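Local coordinates for cupin domain protein (Microcystis aeruginosa DIANCHI905, PDB 5ZBF) that probably acts as a cupin-superfamily isomerase in the biosynthesis of the Choi moiety of aeruginosin and binds iron(II) together with 4-hydroxyphenylpyruvic acid, at residues 21-25 and 180-186; 27-33 and 95-101; 56-62 and 84-90. All coordinates share one frame; numbering follows the deposited sequence.

Contact 1. Residues 21-25 and 180-186; sequences VFQCQ and GQIYYAP
Cys24 rests on one face of the Tyr184 ring. Its CB lies 3.8 Å from the Tyr184 ring centroid and 15° off the ring normal, a CH-pi contact offset toward the rim. The sulfur turns beside the backbone N (chi1 -59°) and leaves the ring obliquely. This turn brings Cys24 SG to 3.7 Å from Ile182 CD1. The same methyl, Ile182 CD1, lies 3.6 Å from Phe22 CB. Ile182 thus sits between Phe22 and Cys24. Its other branch, CG2, stands 4.2 Å from the Phe22 ring centroid, over the face. Gly180 O comes to the edge of that ring, in its plane, 3.5 Å from Phe22 CZ. This is the tight part. Phe22, Cys24, Ile182 and Tyr184 are all buried, and Ile158 of strand 156-161 packs against the last three.

The Gln25 end is looser. Gln25 is exposed and lies past the end of its strand. Its side chain crosses Tyr184 at about a right angle, with amide and ring planes 77° apart. Gln25 CD passes 3.1 Å from Tyr184 OH, but the polar ends bond to other residues: Tyr184 OH to Glu156 and Gln25 NE2 to Glu3. With a leucine in place of Tyr184, Cys24 would probably lose its flat aromatic support and Glu156 its hydroxyl partner.

The two segments run in nearly the same direction, yet they are not paired as neighbouring strands. Even Cys24 CA and Tyr184 CA are 6.3 Å apart. The contact joins strand 17-24, near the N terminus, to the second cupin domain. Its chemistry is side-chain packing by apolar, CH-pi and sulfur-aromatic contacts, so the join depends on how well these side chains fit, while the polar ends at its margin are satisfied by Glu156 and Glu3.

Contact 2. Residues 27-33 and 95-101; sequences TIFQLSV and IGFDLKR. With ENO (3-(4-hydroxy-phenyl)pyruvic acid), chain B.
Ile28 pairs with Lys100, Gln30 with Asp98 and Ser32 with Gly96 as antiparallel hydrogen-bonded pairs. Phe29, Leu31 and Val33 face Leu99, Phe97 and Ile95 in the non-hydrogen-bonded positions between and beyond them. These are adjacent strands of a cupin beta-barrel, with axes 4.4 Å apart at closest approach and directions 154° apart.

The face with Phe29 and Phe97 is apolar. Their rings are nearly parallel but slid apart, with centroids 5.5 Å from each other, so they barely overlap. Both rings also meet Phe160. At the end of the pair, Thr27 OG1 takes a hydrogen bond in the guanidinium plane from Arg101 NH2 at 2.9 Å. Arg101 NE forms a salt bridge with Glu210.

The other face lines the ligand pocket. Lys100 NZ donates a hydrogen bond to carboxylate O1 of 4-hydroxyphenylpyruvic acid at 3.0 Å. Gln30 CG lies between the backbone N and the carbonyl carbon (chi1 60°), and the extended chain beyond it brings the amide to the ligand. Gln30 NE2 donates to ligand O2 at 3.2 Å. In one of two conformers of Asp98, Gln30 NE2 also donates to Asp98 OD1 at 3.1 Å, from above the carboxylate plane.

Contact 3. Residues 56-62 and 84-90; sequences GELELYI and HGFVNPL. With FE2 (Fe (II) ion), chain C; ENO (3-(4-hydroxy-phenyl)pyruvic acid), chain B.
Phe86 packs along Leu58 and Leu60 of the facing strand. Phe86 CB lies 3.6 Å from Glu59 O. CG stands anti to the carbonyl carbon (chi1 -58°), which lets one flank of the ring follow the leucines. Phe86 CD1 meets Leu58 CD2 at 3.6 Å. Farther out, Phe86 CE1 meets Leu60 CD1, also at 3.6 Å, and CZ still touches this methyl. The other flank serves the pocket. Phe86 CD2 is 3.9 Å from ligand C5, and Phe86 CE2 is 3.8 Å from ligand O4, which lies at the ring edge.

His84 projects from the same face. Its NE2 binds iron(II) at 2.1 Å. Ligand O4 and O1 chelate the metal, and His43, His45 and Gln49 complete the site. His84 ND1 bonds to Val82 O, which probably steadies the imidazole.

On the reverse face, Tyr61 CE2 touches Val87 CG2 at 3.5 Å. Four backbone bonds join Glu59 to Val87 and Tyr61 to Gly85. Beyond the strand, Asn88 OD1 accepts from Leu90 N in an Asx turn, while its ND2 bonds to Glu92 O. The two strands are the inner pair of a four-stranded antiparallel sheet, with strand 39-43 beside 84-87 and strand 65-70 beside 57-62.

How the contacts relate
From the N terminus, strand 17-24 gives the first half of contact 1, and strand 27-34 follows at once with the first half of contact 2. The chain then reaches 56-62 and returns at 84-90, closing contact 3. Next, 95-101 closes contact 2 around it. Only at 180-186, after entering the second cupin domain, does contact 1 close. The three loops are therefore nested and none cross. Contacts 1 and 2 touch, with a probable hydrogen bond from Phe22 N to Phe29 O. Contacts 2 and 3 meet the same ligand from two sheets, their centres about 15 Å apart. Contact 1 ties strand 17-24, which pairs with strand 27-34, to the second cupin domain.

Contact 1. Residues 21-25 and 180-186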
loop_
_atom_site.group_PDB
_atom_site.type_symbol
_atom_site.label_atom_id
_atom_site.label_comp_id
_atom_site.label_asym_id
_atom_site.label_seq_id
_atom_site.Cartn_x
_atom_site.Cartn_y
_atom_site.Cartn_z
ATOM N N VAL A 21 12.448 -0.846 -0.598
ATOM C CA VAL A 21 12.016 0.224 -1.496
ATOM C C VAL A 21 11.841 -0.323 -2.914
ATOM O O VAL A 21 12.778 -0.874 -3.496
ATOM C CB VAL A 21 13.025 1.387 -1.519
ATOM C CG1 VAL A 21 12.545 2.458 -2.483
ATOM C CG2 VAL A 21 13.206 1.960 -0.116
ATOM N N PHE A 22 10.636 -0.170 -3.455
ATOM C CA PHE A 22 10.309 -0.691 -4.768
ATOM C C PHE A 22 9.952 0.466 -5.706
ATOM O O PHE A 22 9.106 1.302 -5.374
ATOM C CB PHE A 22 9.079 -1.583 -4.733
ATOM C CG PHE A 22 9.127 -2.765 -3.791
ATOM C CD1 PHE A 22 9.205 -4.061 -4.292
ATOM C CD2 PHE A 22 8.953 -2.602 -2.426
ATOM C CE1 PHE A 22 9.161 -5.153 -3.445
ATOM C CE2 PHE A 22 8.905 -3.696 -1.574
ATOM C CZ PHE A 22 9.011 -4.973 -2.084
ATOM N N GLN A 23 10.536 0.472 -6.897
ATOM C CA GLN A 23 10.235 1.502 -7.890
ATOM C C GLN A 23 9.106 1.013 -8.779
ATOM O O GLN A 23 9.198 -0.081 -9.314
ATOM C CB GLN A 23 11.469 1.807 -8.736
ATOM C CG GLN A 23 11.350 3.080 -9.567
ATOM C CD GLN A 23 11.356 4.338 -8.713
ATOM O OE1 GLN A 23 12.238 4.529 -7.870
ATOM N NE2 GLN A 23 10.371 5.207 -8.930
ATOM N N CYS A 24 8.057 1.825 -8.923
ATOM C CA CYS A 24 6.919 1.527 -9.799
ATOM C C CYS A 24 6.689 2.731 -10.733
ATOM O O CYS A 24 5.779 3.543 -10.531
ATOM C CB CYS A 24 5.667 1.243 -8.969
ATOM S SG CYS A 24 5.827 -0.138 -7.825
ATOM N N GLN A 25 7.541 2.830 -11.748
ATOM C CA GLN A 25 7.643 4.019 -12.592
ATOM C C GLN A 25 7.770 5.281 -11.730
ATOM O O GLN A 25 8.783 5.440 -11.057
ATOM C CB GLN A 25 6.501 4.072 -13.609
ATOM C CG GLN A 25 6.705 3.063 -14.725
ATOM C CD GLN A 25 5.613 3.089 -15.787
ATOM O OE1 GLN A 25 4.778 3.993 -15.835
ATOM N NE2 GLN A 25 5.621 2.084 -16.645
ATOM N N GLY A 180 6.034 -9.601 1.221
ATOM C CA GLY A 180 7.397 -9.145 0.976
ATOM C C GLY A 180 7.702 -8.792 -0.466
ATOM O O GLY A 180 8.733 -8.180 -0.754
ATOM N N GLN A 181 6.814 -9.203 -1.371
ATOM C CA GLN A 181 6.913 -8.916 -2.792
ATOM C C GLN A 181 5.712 -8.074 -3.181
ATOM O O GLN A 181 4.712 -8.057 -2.467
ATOM C CB GLN A 181 6.888 -10.205 -3.609
ATOM C CG GLN A 181 7.957 -11.211 -3.234
ATOM C CD GLN A 181 7.770 -12.541 -3.940
ATOM O OE1 GLN A 181 6.988 -13.376 -3.504
ATOM N NE2 GLN A 181 8.502 -12.748 -5.028
ATOM N N ILE A 182 5.818 -7.362 -4.296
ATOM C CA ILE A 182 4.667 -6.662 -4.881
ATOM C C ILE A 182 4.544 -6.943 -6.374
ATOM O O ILE A 182 5.482 -7.421 -7.020
ATOM C CB ILE A 182 4.715 -5.121 -4.670
ATOM C CG1 ILE A 182 5.757 -4.446 -5.586
ATOM C CG2 ILE A 182 4.971 -4.773 -3.211
ATOM C CD1 ILE A 182 5.838 -2.945 -5.396
ATOM N N TYR A 183 3.367 -6.648 -6.919
ATOM C CA TYR A 183 3.232 -6.535 -8.360
ATOM C C TYR A 183 2.935 -5.083 -8.706
ATOM O O TYR A 183 2.351 -4.339 -7.904
ATOM C CB TYR A 183 2.169 -7.489 -8.938
ATOM C CG TYR A 183 0.745 -7.156 -8.564
ATOM C CD1 TYR A 183 0.023 -6.193 -9.263
ATOM C CD2 TYR A 183 0.124 -7.786 -7.498
ATOM C CE1 TYR A 183 -1.285 -5.872 -8.904
ATOM C CE2 TYR A 183 -1.183 -7.489 -7.141
ATOM C CZ TYR A 183 -1.886 -6.530 -7.839
ATOM O OH TYR A 183 -3.179 -6.240 -7.463
ATOM N N TYR A 184 3.331 -4.708 -9.912
ATOM C CA TYR A 184 3.036 -3.398 -10.464
ATOM C C TYR A 184 2.466 -3.583 -11.864
ATOM O O TYR A 184 3.126 -4.148 -12.733
ATOM C CB TYR A 184 4.304 -2.545 -10.515
ATOM C CG TYR A 184 4.137 -1.282 -11.327
ATOM C CD1 TYR A 184 3.102 -0.398 -11.057
ATOM C CD2 TYR A 184 5.016 -0.974 -12.370
ATOM C CE1 TYR A 184 2.941 0.766 -11.798
ATOM C CE2 TYR A 184 4.863 0.189 -13.110
ATOM C CZ TYR A 184 3.820 1.052 -12.821
ATOM O OH TYR A 184 3.642 2.210 -13.555
ATOM N N ALA A 185 1.240 -3.113 -12.063
ATOM C CA ALA A 185 0.568 -3.200 -13.361
ATOM C C ALA A 185 0.361 -1.794 -13.899
ATOM O O ALA A 185 -0.517 -1.079 -13.423
ATOM C CB ALA A 185 -0.769 -3.916 -13.228
ATOM N N PRO A 186 1.180 -1.383 -14.882
ATOM C CA PRO A 186 0.978 -0.080 -15.498
ATOM C C PRO A 186 -0.383 0.023 -16.158
ATOM O O PRO A 186 -1.058 -0.995 -16.367
ATOM C CB PRO A 186 2.075 -0.009 -16.569
ATOM C CG PRO A 186 3.093 -0.992 -16.151
ATOM C CD PRO A 186 2.360 -2.075 -15.427
#

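Contact 2. Residues 27-33 and 95-101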
loop_
_atom_site.group_PDB
_atom_site.type_symbol
_atom_site.label_atom_id
_atom_site.label_comp_id
_atom_site.label_asym_id
_atom_site.label_seq_id
_atom_site.Cartn_x
_atom_site.Cartn_y
_atom_site.Cartn_z
ATOM N N THR A 27 6.001 6.157 -9.107
ATOM C CA THR A 27 5.594 5.921 -7.737
ATOM C C THR A 27 6.636 5.042 -7.043
ATOM O O THR A 27 7.118 4.064 -7.614
ATOM C CB THR A 27 4.234 5.201 -7.699
ATOM O OG1 THR A 27 3.295 5.936 -8.485
ATOM C CG2 THR A 27 3.713 5.061 -6.274
ATOM N N ILE A 28 6.993 5.421 -5.822
ATOM C CA ILE A 28 7.794 4.575 -4.948
ATOM C C ILE A 28 6.872 3.909 -3.932
ATOM O O ILE A 28 6.087 4.583 -3.259
ATOM C CB ILE A 28 8.858 5.404 -4.205
ATOM C CG1 ILE A 28 9.856 6.007 -5.196
ATOM C CG2 ILE A 28 9.579 4.551 -3.173
ATOM C CD1 ILE A 28 10.520 7.263 -4.677
ATOM N N PHE A 29 6.966 2.588 -3.834
ATOM C CA PHE A 29 6.271 1.828 -2.810
ATOM C C PHE A 29 7.328 1.301 -1.858
ATOM O O PHE A 29 8.346 0.762 -2.305
ATOM C CB PHE A 29 5.502 0.660 -3.443
ATOM C CG PHE A 29 4.834 -0.253 -2.442
ATOM C CD1 PHE A 29 3.499 -0.082 -2.107
ATOM C CD2 PHE A 29 5.545 -1.280 -1.818
ATOM C CE1 PHE A 29 2.884 -0.905 -1.176
ATOM C CE2 PHE A 29 4.942 -2.095 -0.878
ATOM C CZ PHE A 29 3.596 -1.930 -0.576
ATOM N N GLN A 30 7.096 1.436 -0.561
ATOM C CA GLN A 30 8.014 0.855 0.416
ATOM C C GLN A 30 7.325 0.096 1.531
ATOM O O GLN A 30 6.278 0.497 2.015
ATOM C CB GLN A 30 8.950 1.929 0.992
ATOM C CG GLN A 30 8.245 3.061 1.708
ATOM C CD GLN A 30 9.136 4.282 1.935
ATOM O OE1 GLN A 30 10.021 4.574 1.140
ATOM N NE2 GLN A 30 8.881 5.003 3.008
ATOM N N LEU A 31 7.922 -1.027 1.921
ATOM C CA LEU A 31 7.542 -1.712 3.140
ATOM C C LEU A 31 8.477 -1.199 4.232
ATOM O O LEU A 31 9.686 -1.079 4.000
ATOM C CB LEU A 31 7.691 -3.230 2.984
ATOM C CG LEU A 31 6.821 -3.949 1.962
ATOM C CD1 LEU A 31 7.278 -5.392 1.795
ATOM C CD2 LEU A 31 5.358 -3.883 2.369
ATOM N N SER A 32 7.899 -0.888 5.387
ATOM C CA SER A 32 8.601 -0.256 6.511
ATOM C C SER A 32 8.601 -1.136 7.749
ATOM O O SER A 32 7.618 -1.815 8.025
ATOM C CB SER A 32 7.896 1.051 6.891
ATOM O OG SER A 32 8.137 2.071 5.942
ATOM N N VAL A 33 9.696 -1.091 8.507
ATOM C CA VAL A 33 9.742 -1.652 9.837
ATOM C C VAL A 33 10.274 -0.535 10.737
ATOM O O VAL A 33 11.430 -0.102 10.592
ATOM C CB VAL A 33 10.646 -2.892 9.945
ATOM C CG1 VAL A 33 10.575 -3.459 11.356
ATOM C CG2 VAL A 33 10.244 -3.943 8.910
ATOM N N ILE A 95 5.076 -2.715 11.478
ATOM C CA ILE A 95 5.300 -3.088 10.087
ATOM C C ILE A 95 4.236 -2.378 9.255
ATOM O O ILE A 95 3.049 -2.524 9.540
ATOM C CB ILE A 95 5.214 -4.612 9.872
ATOM C CG1 ILE A 95 6.088 -5.405 10.879
ATOM C CG2 ILE A 95 5.568 -4.951 8.429
ATOM C CD1 ILE A 95 7.544 -5.051 10.907
ATOM N N GLY A 96 4.651 -1.596 8.253
ATOM C CA GLY A 96 3.711 -0.832 7.428
ATOM C C GLY A 96 4.143 -0.682 5.991
ATOM O O GLY A 96 5.122 -1.277 5.564
ATOM N N PHE A 97 3.374 0.090 5.220
ATOM C CA PHE A 97 3.818 0.465 3.885
ATOM C C PHE A 97 3.481 1.914 3.638
ATOM O O PHE A 97 2.616 2.474 4.319
ATOM C CB PHE A 97 3.212 -0.420 2.787
ATOM C CG PHE A 97 1.736 -0.203 2.547
ATOM C CD1 PHE A 97 1.286 0.714 1.606
ATOM C CD2 PHE A 97 0.805 -0.947 3.237
ATOM C CE1 PHE A 97 -0.069 0.891 1.371
ATOM C CE2 PHE A 97 -0.543 -0.786 3.007
ATOM C CZ PHE A 97 -0.988 0.139 2.073
ATOM N N ASP A 98 4.201 2.510 2.688
ATOM C CA ASP A 98 3.917 3.860 2.185
ATOM C C ASP A 98 4.040 3.878 0.672
ATOM O O ASP A 98 4.769 3.068 0.096
ATOM C CB ASP A 98 4.920 4.907 2.694
ATOM C CG ASP A 98 5.181 4.824 4.176
ATOM O OD1 ASP A 98 6.245 4.290 4.554
ATOM O OD2 ASP A 98 4.345 5.325 4.952
ATOM N N LEU A 99 3.364 4.836 0.044
ATOM C CA LEU A 99 3.557 5.141 -1.359
ATOM C C LEU A 99 3.845 6.617 -1.445
ATOM O O LEU A 99 3.226 7.406 -0.739
ATOM C CB LEU A 99 2.308 4.842 -2.182
ATOM C CG LEU A 99 2.000 3.372 -2.373
ATOM C CD1 LEU A 99 1.063 2.913 -1.268
ATOM C CD2 LEU A 99 1.401 3.122 -3.748
ATOM N N LYS A 100 4.802 6.971 -2.296
ATOM C CA LYS A 100 5.193 8.358 -2.502
ATOM C C LYS A 100 5.240 8.668 -3.989
ATOM O O LYS A 100 5.718 7.859 -4.789
ATOM C CB LYS A 100 6.538 8.644 -1.832
ATOM C CG LYS A 100 6.444 8.654 -0.317
ATOM C CD LYS A 100 7.798 8.509 0.348
ATOM C CE LYS A 100 8.683 9.706 0.091
ATOM N NZ LYS A 100 9.869 9.660 0.994
ATOM N N ARG A 101 4.740 9.850 -4.348
ATOM C CA ARG A 101 4.566 10.234 -5.742
ATOM C C ARG A 101 4.401 11.740 -5.803
ATOM O O ARG A 101 3.725 12.313 -4.947
ATOM C CB ARG A 101 3.306 9.571 -6.295
ATOM C CG ARG A 101 3.044 9.846 -7.754
ATOM C CD ARG A 101 1.657 9.400 -8.153
ATOM N NE ARG A 101 1.407 9.739 -9.543
ATOM C CZ ARG A 101 1.879 9.064 -10.590
ATOM N NH1 ARG A 101 1.579 9.472 -11.812
ATOM N NH2 ARG A 101 2.641 7.984 -10.428
HETATM O O4 ENO B . 7.276 9.666 5.956
HETATM C C9 ENO B . 10.820 8.481 8.171
HETATM C C8 ENO B . 11.663 9.270 8.955
HETATM C C7 ENO B . 11.182 10.438 9.550
HETATM C C6 ENO B . 9.853 10.809 9.358
HETATM C C5 ENO B . 9.012 10.020 8.575
HETATM C C4 ENO B . 9.488 8.853 7.979
HETATM O O3 ENO B . 12.001 11.216 10.315
HETATM C C3 ENO B . 8.554 8.019 7.123
HETATM C C2 ENO B . 8.196 8.844 5.896
HETATM C C1 ENO B . 8.955 8.696 4.651
HETATM O O2 ENO B . 9.684 7.688 4.453
HETATM O O1 ENO B . 8.855 9.606 3.796
HETATM O O HOH W 1 5.770 3.573 7.054
#

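Contact 3. Residues 56-62 and 84-90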
loop_
_atom_site.group_PDB
_atom_site.type_symbol
_atom_site.label_atom_id
_atom_site.label_comp_id
_atom_site.label_asym_id
_atom_site.label_seq_id
_atom_site.Cartn_x
_atom_site.Cartn_y
_atom_site.Cartn_z
ATOM N N GLY A 56 0.966 -3.756 14.274
ATOM C CA GLY A 56 1.337 -2.799 15.315
ATOM C C GLY A 56 0.413 -1.598 15.335
ATOM O O GLY A 56 -0.776 -1.726 15.078
ATOM N N GLU A 57 0.965 -0.430 15.663
ATOM C CA GLU A 57 0.203 0.803 15.782
ATOM C C GLU A 57 1.177 1.944 15.526
ATOM O O GLU A 57 2.402 1.773 15.647
ATOM C CB GLU A 57 -0.432 0.925 17.171
ATOM C CG GLU A 57 -1.443 2.044 17.331
ATOM C CD GLU A 57 -1.943 2.197 18.761
ATOM O OE1 GLU A 57 -1.715 1.298 19.599
ATOM O OE2 GLU A 57 -2.568 3.234 19.050
ATOM N N LEU A 58 0.637 3.082 15.117
ATOM C CA LEU A 58 1.454 4.255 14.855
ATOM C C LEU A 58 0.649 5.489 15.233
ATOM O O LEU A 58 -0.587 5.462 15.214
ATOM C CB LEU A 58 1.853 4.269 13.384
ATOM C CG LEU A 58 3.102 4.992 12.898
ATOM C CD1 LEU A 58 4.358 4.570 13.650
ATOM C CD2 LEU A 58 3.265 4.754 11.404
ATOM N N GLU A 59 1.349 6.542 15.642
ATOM C CA GLU A 59 0.743 7.839 15.864
ATOM C C GLU A 59 1.307 8.797 14.836
ATOM O O GLU A 59 2.540 8.961 14.718
ATOM C CB GLU A 59 1.044 8.353 17.263
ATOM C CG GLU A 59 0.353 7.576 18.362
ATOM C CD GLU A 59 0.680 8.111 19.739
ATOM O OE1 GLU A 59 1.809 8.611 19.944
ATOM O OE2 GLU A 59 -0.198 8.022 20.618
ATOM N N LEU A 60 0.394 9.425 14.106
ATOM C CA LEU A 60 0.712 10.418 13.086
ATOM C C LEU A 60 0.696 11.842 13.679
ATOM O O LEU A 60 -0.280 12.263 14.302
ATOM C CB LEU A 60 -0.306 10.319 11.940
ATOM C CG LEU A 60 -0.294 11.421 10.875
ATOM C CD1 LEU A 60 0.945 11.320 10.012
ATOM C CD2 LEU A 60 -1.544 11.331 10.012
ATOM N N TYR A 61 1.788 12.568 13.456
ATOM C CA TYR A 61 1.936 13.966 13.850
ATOM C C TYR A 61 1.884 14.789 12.576
ATOM O O TYR A 61 2.785 14.715 11.740
ATOM C CB TYR A 61 3.270 14.167 14.561
ATOM C CG TYR A 61 3.285 13.634 15.973
ATOM C CD1 TYR A 61 3.383 14.489 17.062
ATOM C CD2 TYR A 61 3.209 12.266 16.219
ATOM C CE1 TYR A 61 3.400 14.000 18.364
ATOM C CE2 TYR A 61 3.225 11.765 17.510
ATOM C CZ TYR A 61 3.320 12.632 18.578
ATOM O OH TYR A 61 3.335 12.130 19.862
ATOM N N ILE A 62 0.809 15.551 12.422
ATOM C CA ILE A 62 0.557 16.295 11.191
ATOM C C ILE A 62 -0.405 17.443 11.499
ATOM O O ILE A 62 -1.313 17.286 12.308
ATOM C CB ILE A 62 -0.000 15.354 10.091
ATOM C CG1 ILE A 62 0.123 15.985 8.704
ATOM C CG2 ILE A 62 -1.433 14.936 10.395
ATOM C CD1 ILE A 62 -0.155 15.022 7.568
ATOM N N HIS A 84 5.209 16.027 8.395
ATOM C CA HIS A 84 4.648 14.850 9.053
ATOM C C HIS A 84 5.715 14.076 9.794
ATOM O O HIS A 84 6.849 13.935 9.319
ATOM C CB HIS A 84 3.926 13.956 8.056
ATOM C CG HIS A 84 4.776 13.502 6.914
ATOM N ND1 HIS A 84 5.050 14.302 5.827
ATOM C CD2 HIS A 84 5.382 12.315 6.669
ATOM C CE1 HIS A 84 5.803 13.635 4.973
ATOM N NE2 HIS A 84 6.018 12.427 5.465
ATOM N N GLY A 85 5.334 13.577 10.966
ATOM C CA GLY A 85 6.210 12.743 11.791
ATOM C C GLY A 85 5.390 11.631 12.410
ATOM O O GLY A 85 4.171 11.589 12.236
ATOM N N PHE A 86 6.063 10.742 13.144
ATOM C CA PHE A 86 5.420 9.575 13.735
ATOM C C PHE A 86 6.027 9.197 15.080
ATOM O O PHE A 86 7.207 9.443 15.339
ATOM C CB PHE A 86 5.554 8.353 12.811
ATOM C CG PHE A 86 4.970 8.552 11.438
ATOM C CD1 PHE A 86 3.622 8.315 11.196
ATOM C CD2 PHE A 86 5.782 8.940 10.374
ATOM C CE1 PHE A 86 3.093 8.488 9.927
ATOM C CE2 PHE A 86 5.261 9.111 9.101
ATOM C CZ PHE A 86 3.911 8.881 8.878
ATOM N N VAL A 87 5.207 8.588 15.926
ATOM C CA VAL A 87 5.692 7.849 17.082
ATOM C C VAL A 87 5.108 6.443 17.023
ATOM O O VAL A 87 3.929 6.264 16.738
ATOM C CB VAL A 87 5.266 8.508 18.412
ATOM C CG1 VAL A 87 5.544 7.586 19.599
ATOM C CG2 VAL A 87 5.957 9.858 18.575
ATOM N N ASN A 88 5.939 5.448 17.280
ATOM C CA ASN A 88 5.447 4.099 17.527
ATOM C C ASN A 88 5.110 3.993 19.018
ATOM O O ASN A 88 6.026 3.979 19.858
ATOM C CB ASN A 88 6.491 3.065 17.122
ATOM C CG ASN A 88 6.055 1.641 17.428
ATOM O OD1 ASN A 88 4.947 1.408 17.912
ATOM N ND2 ASN A 88 6.929 0.687 17.161
ATOM N N PRO A 89 3.807 3.917 19.360
ATOM C CA PRO A 89 3.391 3.919 20.767
ATOM C C PRO A 89 3.568 2.569 21.480
ATOM O O PRO A 89 3.320 2.483 22.691
ATOM C CB PRO A 89 1.898 4.253 20.674
ATOM C CG PRO A 89 1.487 3.603 19.406
ATOM C CD PRO A 89 2.632 3.820 18.458
ATOM N N LEU A 90 3.976 1.532 20.737
ATOM C CA LEU A 90 4.124 0.195 21.293
ATOM C C LEU A 90 5.577 -0.234 21.446
ATOM O O LEU A 90 6.473 0.280 20.761
ATOM C CB LEU A 90 3.427 -0.831 20.391
ATOM C CG LEU A 90 1.965 -0.633 20.013
ATOM C CD1 LEU A 90 1.501 -1.873 19.264
ATOM C CD2 LEU A 90 1.092 -0.398 21.239
HETATM FE FE FE2 C . 7.505 11.196 4.521
HETATM O O4 ENO B . 7.276 9.666 5.956
HETATM C C9 ENO B . 10.820 8.481 8.171
HETATM C C8 ENO B . 11.663 9.270 8.955
HETATM C C7 ENO B . 11.182 10.438 9.550
HETATM C C6 ENO B . 9.853 10.809 9.358
HETATM C C5 ENO B . 9.012 10.020 8.575
HETATM C C4 ENO B . 9.488 8.853 7.979
HETATM O O3 ENO B . 12.001 11.216 10.315
HETATM C C3 ENO B . 8.554 8.019 7.123
HETATM C C2 ENO B . 8.196 8.844 5.896
HETATM C C1 ENO B . 8.955 8.696 4.651
HETATM O O2 ENO B . 9.684 7.688 4.453
HETATM O O1 ENO B . 8.855 9.606 3.796
HETATM O O HOH W 2 3.805 -0.906 16.675
#